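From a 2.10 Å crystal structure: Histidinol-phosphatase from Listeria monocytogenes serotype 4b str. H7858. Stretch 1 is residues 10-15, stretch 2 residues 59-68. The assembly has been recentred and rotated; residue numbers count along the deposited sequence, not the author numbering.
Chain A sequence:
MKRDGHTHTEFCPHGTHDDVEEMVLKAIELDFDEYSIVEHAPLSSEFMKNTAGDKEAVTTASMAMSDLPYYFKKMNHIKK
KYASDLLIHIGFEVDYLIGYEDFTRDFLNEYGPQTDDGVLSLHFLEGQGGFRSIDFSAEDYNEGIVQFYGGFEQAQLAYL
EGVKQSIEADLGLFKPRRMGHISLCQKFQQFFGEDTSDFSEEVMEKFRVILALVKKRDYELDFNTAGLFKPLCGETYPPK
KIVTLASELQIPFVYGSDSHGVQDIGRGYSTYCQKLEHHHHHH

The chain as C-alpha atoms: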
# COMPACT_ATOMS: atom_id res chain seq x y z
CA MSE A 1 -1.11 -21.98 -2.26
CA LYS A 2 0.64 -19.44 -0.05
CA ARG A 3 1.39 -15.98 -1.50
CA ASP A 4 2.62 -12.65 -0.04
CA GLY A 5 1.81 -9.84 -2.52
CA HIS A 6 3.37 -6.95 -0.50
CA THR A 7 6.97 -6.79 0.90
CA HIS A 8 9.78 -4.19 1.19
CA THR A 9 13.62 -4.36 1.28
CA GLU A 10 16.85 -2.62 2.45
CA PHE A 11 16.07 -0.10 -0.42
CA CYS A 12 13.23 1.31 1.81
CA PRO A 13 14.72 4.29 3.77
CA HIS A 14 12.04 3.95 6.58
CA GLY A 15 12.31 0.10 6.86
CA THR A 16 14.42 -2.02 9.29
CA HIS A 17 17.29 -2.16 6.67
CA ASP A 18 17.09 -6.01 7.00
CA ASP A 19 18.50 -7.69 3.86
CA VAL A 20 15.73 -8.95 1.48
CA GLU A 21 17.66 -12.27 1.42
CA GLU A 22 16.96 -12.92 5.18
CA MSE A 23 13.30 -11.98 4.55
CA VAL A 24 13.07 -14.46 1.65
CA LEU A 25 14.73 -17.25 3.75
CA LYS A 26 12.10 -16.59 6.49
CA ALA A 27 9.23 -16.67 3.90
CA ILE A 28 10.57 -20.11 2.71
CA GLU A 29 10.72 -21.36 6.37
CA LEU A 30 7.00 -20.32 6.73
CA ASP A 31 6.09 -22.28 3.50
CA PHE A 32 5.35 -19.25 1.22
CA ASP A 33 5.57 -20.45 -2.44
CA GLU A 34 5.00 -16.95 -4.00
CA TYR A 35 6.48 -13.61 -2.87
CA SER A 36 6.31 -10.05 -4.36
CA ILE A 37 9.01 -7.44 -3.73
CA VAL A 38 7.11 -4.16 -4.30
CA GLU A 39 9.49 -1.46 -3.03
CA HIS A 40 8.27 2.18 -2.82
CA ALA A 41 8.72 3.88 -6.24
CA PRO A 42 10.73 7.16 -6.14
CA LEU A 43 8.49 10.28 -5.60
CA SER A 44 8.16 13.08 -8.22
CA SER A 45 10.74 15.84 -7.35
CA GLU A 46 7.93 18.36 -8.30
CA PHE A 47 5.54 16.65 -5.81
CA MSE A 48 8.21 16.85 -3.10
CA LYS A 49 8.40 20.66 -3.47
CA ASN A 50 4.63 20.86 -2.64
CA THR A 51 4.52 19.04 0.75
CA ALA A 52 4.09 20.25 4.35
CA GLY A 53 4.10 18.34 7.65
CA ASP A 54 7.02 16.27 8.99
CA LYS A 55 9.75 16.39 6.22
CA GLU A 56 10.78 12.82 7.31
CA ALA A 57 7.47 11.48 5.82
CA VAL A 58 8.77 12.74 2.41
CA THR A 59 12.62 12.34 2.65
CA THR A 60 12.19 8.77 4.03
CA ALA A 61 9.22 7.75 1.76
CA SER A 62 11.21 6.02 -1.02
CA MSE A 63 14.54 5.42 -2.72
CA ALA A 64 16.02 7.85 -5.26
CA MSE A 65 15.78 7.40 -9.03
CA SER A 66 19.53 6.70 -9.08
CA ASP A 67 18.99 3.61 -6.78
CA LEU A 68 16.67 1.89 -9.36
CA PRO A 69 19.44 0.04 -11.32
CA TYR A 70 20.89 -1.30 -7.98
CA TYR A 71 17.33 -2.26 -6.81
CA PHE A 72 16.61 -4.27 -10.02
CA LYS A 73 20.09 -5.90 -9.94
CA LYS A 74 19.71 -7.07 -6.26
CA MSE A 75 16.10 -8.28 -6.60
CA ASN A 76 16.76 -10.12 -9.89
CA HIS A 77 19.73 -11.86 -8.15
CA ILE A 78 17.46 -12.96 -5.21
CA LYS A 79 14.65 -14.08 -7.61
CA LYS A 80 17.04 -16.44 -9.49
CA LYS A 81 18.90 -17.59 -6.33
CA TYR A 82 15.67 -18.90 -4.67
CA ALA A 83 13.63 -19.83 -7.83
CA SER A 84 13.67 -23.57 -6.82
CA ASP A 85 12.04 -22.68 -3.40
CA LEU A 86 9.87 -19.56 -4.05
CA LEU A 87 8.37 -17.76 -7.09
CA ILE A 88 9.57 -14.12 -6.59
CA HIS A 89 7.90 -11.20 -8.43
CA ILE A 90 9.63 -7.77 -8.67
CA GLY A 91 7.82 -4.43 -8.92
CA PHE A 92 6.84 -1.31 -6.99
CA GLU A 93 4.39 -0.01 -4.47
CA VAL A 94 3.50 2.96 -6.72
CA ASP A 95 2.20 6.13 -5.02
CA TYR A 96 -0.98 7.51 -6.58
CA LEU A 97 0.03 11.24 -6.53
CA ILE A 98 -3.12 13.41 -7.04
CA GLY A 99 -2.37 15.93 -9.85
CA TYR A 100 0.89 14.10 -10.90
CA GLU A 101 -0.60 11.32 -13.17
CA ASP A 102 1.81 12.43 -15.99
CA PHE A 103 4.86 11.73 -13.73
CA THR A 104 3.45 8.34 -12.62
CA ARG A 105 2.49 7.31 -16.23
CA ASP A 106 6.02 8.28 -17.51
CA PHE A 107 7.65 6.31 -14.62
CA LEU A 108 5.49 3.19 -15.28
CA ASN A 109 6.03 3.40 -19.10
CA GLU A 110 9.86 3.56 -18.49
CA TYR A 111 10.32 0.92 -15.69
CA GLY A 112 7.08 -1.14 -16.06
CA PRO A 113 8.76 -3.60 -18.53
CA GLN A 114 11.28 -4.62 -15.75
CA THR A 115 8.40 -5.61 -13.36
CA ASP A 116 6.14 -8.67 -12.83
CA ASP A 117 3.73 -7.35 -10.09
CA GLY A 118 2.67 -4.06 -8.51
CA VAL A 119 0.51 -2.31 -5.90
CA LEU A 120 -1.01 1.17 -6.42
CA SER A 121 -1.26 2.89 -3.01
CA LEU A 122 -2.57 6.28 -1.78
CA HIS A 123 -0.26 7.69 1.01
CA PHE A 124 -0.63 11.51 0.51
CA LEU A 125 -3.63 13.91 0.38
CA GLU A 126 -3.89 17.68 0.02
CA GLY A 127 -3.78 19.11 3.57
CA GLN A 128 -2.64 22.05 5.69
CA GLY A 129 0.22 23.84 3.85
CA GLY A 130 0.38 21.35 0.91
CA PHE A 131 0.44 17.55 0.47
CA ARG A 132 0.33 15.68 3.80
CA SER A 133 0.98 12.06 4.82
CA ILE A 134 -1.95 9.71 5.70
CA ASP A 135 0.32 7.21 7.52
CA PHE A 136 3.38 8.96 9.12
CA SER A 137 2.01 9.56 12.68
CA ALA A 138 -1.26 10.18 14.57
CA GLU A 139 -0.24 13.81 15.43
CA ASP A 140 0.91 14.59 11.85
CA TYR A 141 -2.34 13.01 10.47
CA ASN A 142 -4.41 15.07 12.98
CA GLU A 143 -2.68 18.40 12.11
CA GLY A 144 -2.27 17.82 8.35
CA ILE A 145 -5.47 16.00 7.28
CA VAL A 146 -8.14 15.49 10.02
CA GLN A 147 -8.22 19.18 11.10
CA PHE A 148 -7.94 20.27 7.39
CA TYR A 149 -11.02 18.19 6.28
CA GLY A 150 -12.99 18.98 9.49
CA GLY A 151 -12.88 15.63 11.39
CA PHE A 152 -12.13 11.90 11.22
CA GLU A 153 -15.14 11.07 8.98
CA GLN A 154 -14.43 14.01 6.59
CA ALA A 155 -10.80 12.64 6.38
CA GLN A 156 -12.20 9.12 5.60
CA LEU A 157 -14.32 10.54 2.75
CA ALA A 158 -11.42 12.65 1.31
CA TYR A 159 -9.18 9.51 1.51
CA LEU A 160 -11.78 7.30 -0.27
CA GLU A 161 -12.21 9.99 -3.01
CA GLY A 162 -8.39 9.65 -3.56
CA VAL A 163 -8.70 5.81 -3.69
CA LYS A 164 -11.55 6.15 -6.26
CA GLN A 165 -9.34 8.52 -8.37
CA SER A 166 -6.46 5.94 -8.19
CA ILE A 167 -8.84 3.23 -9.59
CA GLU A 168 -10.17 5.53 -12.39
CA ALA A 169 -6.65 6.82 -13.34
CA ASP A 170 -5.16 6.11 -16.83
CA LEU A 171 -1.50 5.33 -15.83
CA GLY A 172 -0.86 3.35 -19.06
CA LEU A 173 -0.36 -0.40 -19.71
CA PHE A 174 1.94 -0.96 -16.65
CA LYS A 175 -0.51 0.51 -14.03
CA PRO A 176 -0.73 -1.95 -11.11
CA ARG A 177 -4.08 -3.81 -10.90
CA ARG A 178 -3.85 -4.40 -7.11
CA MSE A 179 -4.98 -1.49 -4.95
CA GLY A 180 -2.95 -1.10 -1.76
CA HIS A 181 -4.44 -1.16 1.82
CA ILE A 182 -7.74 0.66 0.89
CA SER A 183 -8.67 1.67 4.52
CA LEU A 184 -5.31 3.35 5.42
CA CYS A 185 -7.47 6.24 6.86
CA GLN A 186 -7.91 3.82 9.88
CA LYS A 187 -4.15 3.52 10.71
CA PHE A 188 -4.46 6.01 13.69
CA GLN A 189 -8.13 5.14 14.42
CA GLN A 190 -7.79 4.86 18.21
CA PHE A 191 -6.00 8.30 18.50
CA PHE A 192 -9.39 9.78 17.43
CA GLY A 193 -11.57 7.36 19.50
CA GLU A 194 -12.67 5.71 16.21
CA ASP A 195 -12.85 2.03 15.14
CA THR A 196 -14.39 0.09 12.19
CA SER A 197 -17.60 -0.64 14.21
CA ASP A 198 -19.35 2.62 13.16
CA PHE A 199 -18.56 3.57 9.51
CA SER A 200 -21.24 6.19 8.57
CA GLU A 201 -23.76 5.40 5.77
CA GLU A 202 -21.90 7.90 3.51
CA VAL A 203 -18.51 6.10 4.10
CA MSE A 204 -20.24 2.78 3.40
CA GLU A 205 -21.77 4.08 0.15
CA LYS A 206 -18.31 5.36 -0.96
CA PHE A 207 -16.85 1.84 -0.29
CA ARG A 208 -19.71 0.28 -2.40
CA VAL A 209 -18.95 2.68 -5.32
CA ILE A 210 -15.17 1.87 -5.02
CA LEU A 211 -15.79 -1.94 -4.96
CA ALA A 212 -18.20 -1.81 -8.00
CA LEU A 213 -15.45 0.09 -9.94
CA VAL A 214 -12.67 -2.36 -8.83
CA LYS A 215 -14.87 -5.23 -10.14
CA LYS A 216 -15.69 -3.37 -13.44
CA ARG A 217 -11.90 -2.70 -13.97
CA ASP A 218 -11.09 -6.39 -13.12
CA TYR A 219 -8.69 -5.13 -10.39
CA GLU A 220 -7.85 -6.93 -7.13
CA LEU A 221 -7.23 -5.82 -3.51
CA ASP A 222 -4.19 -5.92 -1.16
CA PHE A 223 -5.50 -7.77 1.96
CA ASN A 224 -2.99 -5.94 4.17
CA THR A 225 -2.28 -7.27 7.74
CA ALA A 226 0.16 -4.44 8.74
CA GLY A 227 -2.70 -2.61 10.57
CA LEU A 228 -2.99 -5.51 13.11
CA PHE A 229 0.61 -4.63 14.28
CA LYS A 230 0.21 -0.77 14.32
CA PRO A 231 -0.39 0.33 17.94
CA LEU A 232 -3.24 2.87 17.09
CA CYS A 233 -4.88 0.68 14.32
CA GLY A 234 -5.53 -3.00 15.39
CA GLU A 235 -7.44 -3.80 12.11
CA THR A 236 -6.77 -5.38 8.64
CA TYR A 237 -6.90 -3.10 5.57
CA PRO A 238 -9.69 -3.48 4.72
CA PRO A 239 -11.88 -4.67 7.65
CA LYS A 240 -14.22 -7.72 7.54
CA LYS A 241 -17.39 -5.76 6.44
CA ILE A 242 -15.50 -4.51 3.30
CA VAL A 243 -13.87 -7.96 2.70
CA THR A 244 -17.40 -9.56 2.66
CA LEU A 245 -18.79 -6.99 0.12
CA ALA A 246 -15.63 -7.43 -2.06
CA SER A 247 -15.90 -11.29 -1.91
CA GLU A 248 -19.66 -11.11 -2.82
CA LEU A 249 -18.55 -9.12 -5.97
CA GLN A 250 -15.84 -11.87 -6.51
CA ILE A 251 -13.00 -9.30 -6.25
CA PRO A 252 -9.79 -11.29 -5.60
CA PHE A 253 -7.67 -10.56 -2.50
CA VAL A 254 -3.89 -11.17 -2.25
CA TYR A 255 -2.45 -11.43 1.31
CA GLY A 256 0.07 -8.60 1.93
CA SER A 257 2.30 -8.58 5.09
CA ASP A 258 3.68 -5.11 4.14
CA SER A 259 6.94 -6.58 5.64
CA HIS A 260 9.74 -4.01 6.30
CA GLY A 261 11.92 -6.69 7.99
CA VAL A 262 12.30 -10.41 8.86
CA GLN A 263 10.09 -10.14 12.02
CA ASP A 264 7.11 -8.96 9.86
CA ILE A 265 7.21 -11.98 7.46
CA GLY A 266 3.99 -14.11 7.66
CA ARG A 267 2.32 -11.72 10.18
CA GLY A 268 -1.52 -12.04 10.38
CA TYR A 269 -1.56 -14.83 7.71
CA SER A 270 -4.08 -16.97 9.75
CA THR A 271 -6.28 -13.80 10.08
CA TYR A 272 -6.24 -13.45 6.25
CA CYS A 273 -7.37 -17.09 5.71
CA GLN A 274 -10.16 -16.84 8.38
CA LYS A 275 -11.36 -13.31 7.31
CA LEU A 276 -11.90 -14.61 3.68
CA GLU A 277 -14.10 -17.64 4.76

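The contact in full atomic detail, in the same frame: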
# COMPACT_ATOMS: atom_id res chain seq x y z
N GLU A 10 15.82 -3.58 1.97
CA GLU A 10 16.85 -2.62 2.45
C GLU A 10 16.82 -1.34 1.60
O GLU A 10 17.40 -0.35 2.05
CB GLU A 10 18.25 -3.26 2.49
CG GLU A 10 18.84 -3.62 1.12
CD GLU A 10 18.42 -4.96 0.51
OE1 GLU A 10 17.42 -5.58 0.98
OE2 GLU A 10 19.06 -5.37 -0.46
N PHE A 11 16.16 -1.32 0.44
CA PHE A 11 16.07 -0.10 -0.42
C PHE A 11 15.00 0.86 0.13
O PHE A 11 14.85 1.97 -0.40
CB PHE A 11 15.85 -0.49 -1.88
CG PHE A 11 17.11 -0.97 -2.55
CD1 PHE A 11 17.49 -2.30 -2.50
CD2 PHE A 11 17.95 -0.08 -3.21
CE1 PHE A 11 18.66 -2.74 -3.10
CE2 PHE A 11 19.13 -0.52 -3.79
CZ PHE A 11 19.48 -1.84 -3.75
N CYS A 12 14.26 0.46 1.16
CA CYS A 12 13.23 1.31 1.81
C CYS A 12 13.91 2.14 2.90
O CYS A 12 14.31 1.58 3.92
CB CYS A 12 12.13 0.45 2.41
SG CYS A 12 10.84 1.46 3.15
N PRO A 13 14.01 3.48 2.77
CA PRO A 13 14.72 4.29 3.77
C PRO A 13 14.06 4.26 5.16
O PRO A 13 14.76 4.43 6.12
CB PRO A 13 14.75 5.72 3.18
CG PRO A 13 14.33 5.55 1.72
CD PRO A 13 13.47 4.30 1.67
N HIS A 14 12.76 3.98 5.28
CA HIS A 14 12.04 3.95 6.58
C HIS A 14 11.85 2.51 7.08
O HIS A 14 11.16 2.33 8.09
CB HIS A 14 10.68 4.66 6.48
CG HIS A 14 9.78 4.16 5.40
ND1 HIS A 14 8.86 3.15 5.59
CD2 HIS A 14 9.63 4.57 4.12
CE1 HIS A 14 8.21 2.95 4.46
NE2 HIS A 14 8.66 3.79 3.55
N GLY A 15 12.43 1.50 6.42
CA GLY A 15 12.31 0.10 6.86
C GLY A 15 13.33 -0.23 7.93
O GLY A 15 14.02 0.70 8.41
N THR A 59 11.19 12.68 2.92
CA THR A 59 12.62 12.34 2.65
C THR A 59 12.83 10.83 2.77
O THR A 59 13.69 10.29 2.09
CB THR A 59 13.60 13.05 3.59
OG1 THR A 59 13.20 12.69 4.91
CG2 THR A 59 13.60 14.56 3.45
N THR A 60 12.04 10.18 3.60
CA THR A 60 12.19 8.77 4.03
C THR A 60 11.22 7.88 3.24
O THR A 60 11.31 6.66 3.38
CB THR A 60 12.01 8.85 5.56
OG1 THR A 60 13.29 8.67 6.16
CG2 THR A 60 10.93 7.99 6.10
N ALA A 61 10.33 8.48 2.43
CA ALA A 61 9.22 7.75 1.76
C ALA A 61 9.77 6.67 0.83
O ALA A 61 9.19 5.58 0.78
CB ALA A 61 8.33 8.72 1.01
N SER A 62 10.81 6.96 0.05
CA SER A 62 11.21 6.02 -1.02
C SER A 62 12.65 6.27 -1.44
O SER A 62 13.21 7.30 -1.12
CB SER A 62 10.27 6.14 -2.18
OG SER A 62 10.42 7.40 -2.78
N MSE A 63 13.20 5.30 -2.16
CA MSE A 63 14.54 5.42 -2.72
C MSE A 63 14.57 6.53 -3.78
O MSE A 63 13.53 7.01 -4.23
CB MSE A 63 14.94 4.07 -3.31
CG MSE A 63 14.24 3.74 -4.61
SE MSE A 63 14.60 1.90 -5.23
CE MSE A 63 12.91 0.98 -5.07
N ALA A 64 15.79 6.90 -4.18
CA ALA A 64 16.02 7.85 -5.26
C ALA A 64 15.99 7.13 -6.61
O ALA A 64 16.23 5.94 -6.68
CB ALA A 64 17.35 8.55 -5.06
N MSE A 65 15.73 7.90 -7.67
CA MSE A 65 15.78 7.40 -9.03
C MSE A 65 17.11 6.69 -9.30
O MSE A 65 17.13 5.64 -9.91
CB MSE A 65 15.56 8.56 -10.02
CG MSE A 65 14.13 9.07 -10.06
SE MSE A 65 12.83 7.81 -10.88
CE MSE A 65 13.62 7.64 -12.68
N SER A 66 18.22 7.26 -8.81
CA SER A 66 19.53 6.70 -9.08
C SER A 66 19.71 5.32 -8.42
O SER A 66 20.62 4.59 -8.83
CB SER A 66 20.61 7.65 -8.65
OG SER A 66 20.48 7.93 -7.27
N ASP A 67 18.89 4.95 -7.42
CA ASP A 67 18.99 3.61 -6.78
C ASP A 67 18.35 2.53 -7.65
O ASP A 67 18.61 1.35 -7.37
CB ASP A 67 18.32 3.59 -5.40
CG ASP A 67 19.03 4.46 -4.37
OD1 ASP A 67 20.26 4.37 -4.30
OD2 ASP A 67 18.33 5.23 -3.66
N LEU A 68 17.49 2.89 -8.61
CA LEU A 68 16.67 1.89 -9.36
C LEU A 68 17.54 0.81 -9.99
O LEU A 68 17.21 -0.36 -9.85
CB LEU A 68 15.79 2.59 -10.40
CG LEU A 68 14.59 3.34 -9.84
CD1 LEU A 68 13.87 4.12 -10.94
CD2 LEU A 68 13.64 2.38 -9.14

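Packing of side chains, with one weak hydrogen bond, joins residues 10-15 to residues 59-68; the contact buries 362 Å², counting both sides. In the first stretch a type I turn from C12 to G15, closed by G15 N to C12 O at 3.1 Å, sets P13 and H14 at its two central positions, and both CA-to-CB bonds point toward the second stretch. The phi of P13, -64°, is one the proline ring readily accepts at the first of these positions. Its ring lies along the opposing backbone, with CB 3.6 Å from T60 O, CG 3.5 Å from S62 O and CD 4.0 Å from M63 N, so a compact apolar side chain fills the space there without needing a polar partner. H14 adopts chi1 p (55°) with chi2 at 90°, which presents the ring edge to the carbonyls of T60 and A61; NE2 gives a weak hydrogen bond to A61 O (3.3 Å, 126° at the hydrogen). T60, its chi1 between wells at -107°, brings the methyl CG2 within 3.4 Å of H14 CB. The CB atoms of A61 and S62 point away, leaving their backbone to meet P13 and H14. At the other end, F11 takes chi1 m (-77°), and its ring reaches M63 and D67. M63, a selenomethionine, starts sideways; chi1 p and chi2 t place M63 SE 4.3 Å from F11 CB and 5.4 Å from the centroid of the F11 ring, an oblique sulfur-aromatic type of approach made by selenium, while chi3, between wells at 113°, directs only the terminal CE. D67 CB lies 4.3 Å from F11 CD2, so its aliphatic carbon packs against the ring, while chi1 m lets OD2 accept a hydrogen bond from A64 N at 3.1 Å. With D67 N to A64 O at 2.9 Å, this bond ties D67 back to the loop beside F11.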